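Local coordinates for putative heme binding protein (Tannerella forsythia, PDB 6EU8), which probably binds heme as a member of the HmuY-like family, although with heme-binding properties that differ from those of Porphyromonas gingivalis HmuY, at residues 25-30 with 63-68; 42-47 with 54-59. All blocks are in the same frame, centred on the assembly; numbering follows the deposited sequence.

Contact 1 (25-30 with 63-68)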
loop_
_atom_site.group_PDB
_atom_site.type_symbol
_atom_site.label_atom_id
_atom_site.label_comp_id
_atom_site.label_asym_id
_atom_site.label_seq_id
_atom_site.Cartn_x
_atom_site.Cartn_y
_atom_site.Cartn_z
ATOM N N TRP A 25 -6.575 5.877 -2.975
ATOM C CA TRP A 25 -5.207 5.641 -2.523
ATOM C C TRP A 25 -4.790 6.752 -1.552
ATOM O O TRP A 25 -5.108 7.909 -1.790
ATOM C CB TRP A 25 -4.246 5.663 -3.697
ATOM C CG TRP A 25 -4.301 4.492 -4.641
ATOM C CD1 TRP A 25 -4.998 4.414 -5.790
ATOM C CD2 TRP A 25 -3.554 3.275 -4.542
ATOM N NE1 TRP A 25 -4.785 3.200 -6.408
ATOM C CE2 TRP A 25 -3.893 2.489 -5.654
ATOM C CE3 TRP A 25 -2.657 2.759 -3.599
ATOM C CZ2 TRP A 25 -3.316 1.246 -5.877
ATOM C CZ3 TRP A 25 -2.130 1.517 -3.808
ATOM C CH2 TRP A 25 -2.455 0.775 -4.934
ATOM N N THR A 26 -4.012 6.418 -0.517
ATOM C CA THR A 26 -3.361 7.414 0.347
ATOM C C THR A 26 -1.852 7.359 0.116
ATOM O O THR A 26 -1.220 6.311 0.352
ATOM C CB THR A 26 -3.736 7.209 1.831
ATOM O OG1 THR A 26 -5.158 7.350 1.955
ATOM C CG2 THR A 26 -3.087 8.261 2.724
ATOM N N TYR A 27 -1.279 8.477 -0.360
ATOM C CA TYR A 27 0.152 8.617 -0.682
ATOM C C TYR A 27 0.893 9.160 0.551
ATOM O O TYR A 27 0.431 10.125 1.155
ATOM C CB TYR A 27 0.321 9.544 -1.924
ATOM C CG TYR A 27 -0.437 9.034 -3.148
ATOM C CD1 TYR A 27 -1.783 9.372 -3.378
ATOM C CD2 TYR A 27 0.162 8.166 -4.046
ATOM C CE1 TYR A 27 -2.477 8.868 -4.481
ATOM C CE2 TYR A 27 -0.537 7.640 -5.148
ATOM C CZ TYR A 27 -1.858 8.005 -5.358
ATOM O OH TYR A 27 -2.571 7.496 -6.453
ATOM N N VAL A 28 1.998 8.515 0.936
ATOM C CA VAL A 28 2.690 8.779 2.224
ATOM C C VAL A 28 4.157 9.171 2.004
ATOM O O VAL A 28 4.921 8.429 1.395
ATOM C CB VAL A 28 2.664 7.536 3.165
ATOM C CG1 VAL A 28 3.278 7.834 4.551
ATOM C CG2 VAL A 28 1.243 6.984 3.320
ATOM N N ASN A 29 4.532 10.354 2.546
ATOM C CA ASN A 29 5.919 10.813 2.614
ATOM C C ASN A 29 6.503 10.432 3.980
ATOM O O ASN A 29 6.061 10.964 5.013
ATOM C CB ASN A 29 5.953 12.340 2.445
ATOM C CG ASN A 29 7.358 12.884 2.270
ATOM O OD1 ASN A 29 8.272 12.516 3.004
ATOM N ND2 ASN A 29 7.538 13.760 1.285
ATOM N N LEU A 30 7.410 9.475 3.983
ATOM C CA LEU A 30 8.045 8.975 5.213
ATOM C C LEU A 30 9.092 9.930 5.785
ATOM O O LEU A 30 9.394 9.860 6.985
ATOM C CB LEU A 30 8.658 7.611 4.966
ATOM C CG LEU A 30 7.687 6.512 4.517
ATOM C CD1 LEU A 30 8.449 5.297 4.012
ATOM C CD2 LEU A 30 6.747 6.147 5.669
ATOM N N ALA A 63 -0.233 13.728 -11.562
ATOM C CA ALA A 63 0.132 15.150 -11.453
ATOM C C ALA A 63 -0.690 15.933 -10.420
ATOM O O ALA A 63 -0.239 16.971 -9.934
ATOM C CB ALA A 63 0.058 15.825 -12.822
ATOM N N ASP A 64 -1.880 15.439 -10.069
ATOM C CA ASP A 64 -2.683 16.008 -8.976
ATOM C C ASP A 64 -2.105 15.810 -7.574
ATOM O O ASP A 64 -2.617 16.399 -6.620
ATOM C CB ASP A 64 -4.106 15.440 -8.991
ATOM C CG ASP A 64 -4.834 15.693 -10.303
ATOM O OD1 ASP A 64 -4.436 16.603 -11.038
ATOM O OD2 ASP A 64 -5.820 14.991 -10.595
ATOM N N ILE A 65 -1.086 14.958 -7.437
ATOM C CA ILE A 65 -0.442 14.723 -6.147
ATOM C C ILE A 65 0.614 15.810 -5.949
ATOM O O ILE A 65 1.570 15.892 -6.717
ATOM C CB ILE A 65 0.247 13.335 -6.051
ATOM C CG1 ILE A 65 -0.718 12.190 -6.404
ATOM C CG2 ILE A 65 0.814 13.143 -4.643
ATOM C CD1 ILE A 65 -0.015 10.886 -6.722
ATOM N N LYS A 66 0.448 16.629 -4.919
ATOM C CA LYS A 66 1.371 17.765 -4.698
ATOM C C LYS A 66 2.646 17.398 -3.923
ATOM O O LYS A 66 3.731 17.918 -4.231
ATOM C CB LYS A 66 0.626 18.925 -4.028
ATOM C CG LYS A 66 -0.685 19.307 -4.712
ATOM C CD LYS A 66 -0.549 19.390 -6.233
ATOM C CE LYS A 66 -1.763 20.022 -6.896
ATOM N NZ LYS A 66 -1.660 19.959 -8.383
ATOM N N ILE A 67 2.530 16.508 -2.937
ATOM C CA ILE A 67 3.690 16.090 -2.131
ATOM C C ILE A 67 4.596 15.115 -2.866
ATOM O O ILE A 67 4.128 14.388 -3.751
ATOM C CB ILE A 67 3.279 15.492 -0.749
ATOM C CG1 ILE A 67 2.399 14.224 -0.869
ATOM C CG2 ILE A 67 2.546 16.527 0.096
ATOM C CD1 ILE A 67 2.178 13.525 0.459
ATOM N N LYS A 68 5.885 15.082 -2.494
ATOM C CA LYS A 68 6.739 13.925 -2.759
ATOM C C LYS A 68 6.224 12.776 -1.886
ATOM O O LYS A 68 5.675 13.027 -0.824
ATOM C CB LYS A 68 8.211 14.193 -2.396
ATOM C CG LYS A 68 8.975 15.038 -3.409
ATOM C CD LYS A 68 10.441 15.144 -2.998
ATOM C CE LYS A 68 11.305 15.807 -4.062
ATOM N NZ LYS A 68 11.248 17.289 -3.944
#
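Ile65 meets Tyr27 through a single methyl group: CD1 sits over the centre of the phenol ring, 3.5 Å above its plane, in a CH-pi contact only 10° off the ring normal. All six ring carbons lie at similar range from that methyl, with Tyr27 CE2 closest to Ile65 CD1 at 3.6 Å, and the two side chains cross at about a right angle. Trp69 meets the same ring edge-to-face. This is the tight end of the contact. Further along, packing relaxes: Ile67, extended at chi2 (171°), brings CD1 to 3.9 Å from Tyr27 O. Toward solvent lies Lys68, whose O receives ND2 of the buried Asn29 at 2.9 Å. That bond is bent, 133° at the hydrogen, and the donor stands above the carbonyl plane. The chain of Lys68 leads away, while Asn29 OD1 is occupied by Thr32 N. The loop between strands 51-56 and 71-74 thus packs on the last residues of strand 24-28, which pairs with 71-74 in the four-stranded antiparallel sheet, and on the turn that follows. Apolar contacts of Ile65 and Ile67 combine with one bent hydrogen bond from the Asn29 side-chain amide, and Glu36 accepts the backbone N-H groups of Lys66 and Ile67.

Contact 2 (42-47 with 54-59)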
loop_
_atom_site.group_PDB
_atom_site.type_symbol
_atom_site.label_atom_id
_atom_site.label_comp_id
_atom_site.label_asym_id
_atom_site.label_seq_id
_atom_site.Cartn_x
_atom_site.Cartn_y
_atom_site.Cartn_z
ATOM N N SER A 42 -7.230 5.378 -12.775
ATOM C CA SER A 42 -7.384 4.525 -13.944
ATOM C C SER A 42 -8.809 4.615 -14.544
ATOM O O SER A 42 -9.719 5.150 -13.915
ATOM C CB SER A 42 -7.015 3.085 -13.582
ATOM O OG SER A 42 -7.989 2.470 -12.773
ATOM N N GLU A 43 -8.983 4.078 -15.751
ATOM C CA GLU A 43 -10.327 3.849 -16.269
ATOM C C GLU A 43 -10.924 2.660 -15.465
ATOM O O GLU A 43 -10.288 1.626 -15.331
ATOM C CB GLU A 43 -10.339 3.559 -17.778
ATOM C CG GLU A 43 -11.741 3.359 -18.309
ATOM C CD GLU A 43 -11.764 3.180 -19.809
ATOM O OE1 GLU A 43 -11.568 2.036 -20.296
ATOM O OE2 GLU A 43 -11.931 4.234 -20.484
ATOM N N TRP A 44 -12.113 2.849 -14.894
ATOM C CA TRP A 44 -12.705 1.767 -14.071
ATOM C C TRP A 44 -13.623 0.909 -14.925
ATOM O O TRP A 44 -14.278 1.410 -15.851
ATOM C CB TRP A 44 -13.448 2.330 -12.894
ATOM C CG TRP A 44 -12.605 2.996 -11.816
ATOM C CD1 TRP A 44 -11.245 3.219 -11.824
ATOM C CD2 TRP A 44 -13.096 3.600 -10.622
ATOM N NE1 TRP A 44 -10.873 3.884 -10.675
ATOM C CE2 TRP A 44 -11.985 4.123 -9.913
ATOM C CE3 TRP A 44 -14.373 3.707 -10.055
ATOM C CZ2 TRP A 44 -12.121 4.795 -8.680
ATOM C CZ3 TRP A 44 -14.513 4.371 -8.845
ATOM C CH2 TRP A 44 -13.397 4.874 -8.150
ATOM N N HIS A 45 -13.646 -0.385 -14.617
ATOM C CA HIS A 45 -14.316 -1.374 -15.448
ATOM C C HIS A 45 -15.313 -2.149 -14.588
ATOM O O HIS A 45 -14.926 -2.756 -13.559
ATOM C CB HIS A 45 -13.307 -2.287 -16.134
ATOM C CG HIS A 45 -12.468 -1.569 -17.166
ATOM N ND1 HIS A 45 -11.218 -1.987 -17.531
ATOM C CD2 HIS A 45 -12.748 -0.486 -17.930
ATOM C CE1 HIS A 45 -10.729 -1.165 -18.451
ATOM N NE2 HIS A 45 -11.636 -0.238 -18.702
ATOM N N VAL A 46 -16.592 -2.069 -14.998
ATOM C CA VAL A 46 -17.691 -2.792 -14.297
ATOM C C VAL A 46 -17.752 -4.191 -14.872
ATOM O O VAL A 46 -17.895 -4.382 -16.088
ATOM C CB VAL A 46 -19.032 -2.054 -14.447
ATOM C CG1 VAL A 46 -20.187 -2.821 -13.788
ATOM C CG2 VAL A 46 -18.961 -0.668 -13.869
ATOM N N MET A 47 -17.582 -5.189 -14.009
ATOM C CA MET A 47 -17.651 -6.598 -14.398
ATOM C C MET A 47 -19.054 -7.076 -14.040
ATOM O O MET A 47 -19.519 -6.847 -12.923
ATOM C CB MET A 47 -16.634 -7.434 -13.626
ATOM C CG MET A 47 -15.203 -7.086 -13.899
ATOM S SD MET A 47 -14.806 -7.456 -15.627
ATOM C CE MET A 47 -13.508 -6.263 -15.776
ATOM N N GLU A 54 -19.185 -2.491 -18.621
ATOM C CA GLU A 54 -19.268 -1.045 -18.707
ATOM C C GLU A 54 -17.954 -0.390 -18.325
ATOM O O GLU A 54 -17.118 -1.005 -17.634
ATOM C CB GLU A 54 -20.365 -0.498 -17.807
ATOM C CG GLU A 54 -21.739 -0.786 -18.345
ATOM C CD GLU A 54 -22.854 -0.506 -17.361
ATOM O OE1 GLU A 54 -22.633 0.172 -16.327
ATOM O OE2 GLU A 54 -23.972 -0.979 -17.649
ATOM N N THR A 55 -17.786 0.861 -18.770
ATOM C CA THR A 55 -16.629 1.676 -18.371
ATOM C C THR A 55 -17.058 2.905 -17.579
ATOM O O THR A 55 -18.176 3.431 -17.749
ATOM C CB THR A 55 -15.825 2.214 -19.580
ATOM O OG1 THR A 55 -16.663 3.070 -20.364
ATOM C CG2 THR A 55 -15.316 1.137 -20.406
ATOM N N ILE A 56 -16.171 3.385 -16.715
ATOM C CA ILE A 56 -16.309 4.651 -16.010
ATOM C C ILE A 56 -15.063 5.469 -16.352
ATOM O O ILE A 56 -13.951 4.966 -16.162
ATOM C CB ILE A 56 -16.440 4.450 -14.483
ATOM C CG1 ILE A 56 -17.708 3.620 -14.122
ATOM C CG2 ILE A 56 -16.480 5.793 -13.763
ATOM C CD1 ILE A 56 -17.687 3.101 -12.693
ATOM N N PRO A 57 -15.234 6.719 -16.849
ATOM C CA PRO A 57 -14.077 7.431 -17.370
ATOM C C PRO A 57 -12.980 7.681 -16.352
ATOM O O PRO A 57 -13.261 7.988 -15.207
ATOM C CB PRO A 57 -14.654 8.777 -17.820
ATOM C CG PRO A 57 -16.084 8.568 -18.010
ATOM C CD PRO A 57 -16.482 7.482 -17.063
ATOM N N ALA A 58 -11.745 7.583 -16.796
ATOM C CA ALA A 58 -10.576 7.968 -16.011
ATOM C C ALA A 58 -10.684 9.445 -15.605
ATOM O O ALA A 58 -11.054 10.283 -16.455
ATOM C CB ALA A 58 -9.311 7.745 -16.800
ATOM N N LYS A 59 -10.392 9.755 -14.342
ATOM C CA LYS A 59 -10.449 11.133 -13.827
ATOM C C LYS A 59 -9.159 11.511 -13.114
ATOM O O LYS A 59 -8.622 10.740 -12.315
ATOM C CB LYS A 59 -11.656 11.302 -12.902
ATOM C CG LYS A 59 -12.982 11.318 -13.650
ATOM C CD LYS A 59 -14.167 10.980 -12.762
ATOM C CE LYS A 59 -15.398 10.622 -13.590
ATOM N NZ LYS A 59 -15.538 9.156 -13.826
HETATM O O HOH W 1 -9.984 7.492 -12.573
HETATM O O HOH W 2 -12.750 5.939 -13.233
HETATM O O HOH W 3 -11.579 6.867 -19.674
#
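Val46 and Glu54 lie side by side, pointing the same way, with Val46 CB 3.9 Å from Glu54 CB; Ile56 and Trp44 share that face of the antiparallel hairpin. Val46 crosses Ile56 at a slant, CG2 to CD1, and Ile56 CD1 also reaches the edge of the Trp44 indole near its plane. The closest approach of Trp44 to its bridge partner is at the base, CB to Ile56 CB at 4.0 Å, and the ring leads away to Asp40, which accepts its NE1, and to Arg39, in a cation-pi contact. On the other face His45 runs alongside Thr55, whose CG2 lies 3.9 Å from His45 CD2 and equally far from Glu43 OE1. The imidazole is held by a nearly straight bond, NE2 to Glu43 OE1 at 2.8 Å and 169°, in the ring plane and on the anti lone pair of the carboxylate; His45 ND1 pairs with Asp112. In Glu43, CG anti to the backbone N (chi1 -179°) starts an extended chain that carries the carboxylate to the imidazole, and a water bridges its OE2 to Ala58 N. Between the faces, Trp44 and Ile56 exchange two backbone bonds, whereas Glu54 N to Val46 O is weak at 3.4 Å. An imidazole held between two carboxylates would probably have its protonated form stabilised, while the face of Trp44, Val46 and Ile56 meets mainly through apolar groups.

Contact 2 is nested along the chain inside the loop that contact 1 closes: strand 24-28 comes first, then both arms of the hairpin 44-48 and 51-56, and finally the loop 63-68. Their segments follow closely in the sequence but make no other contact, and their centres lie 22 Å apart. They also belong to different sheets. Contact 1 lays a loop against the four-stranded antiparallel sheet, about 12 Å from the chain centre, whereas contact 2 pairs neighbouring strands of the ten-stranded sheet, about 21 Å out, where strand 44-48 also pairs with strand 127-136. The chain therefore leaves one sheet, forms a hairpin in another and returns, linking both within the HmuY family region.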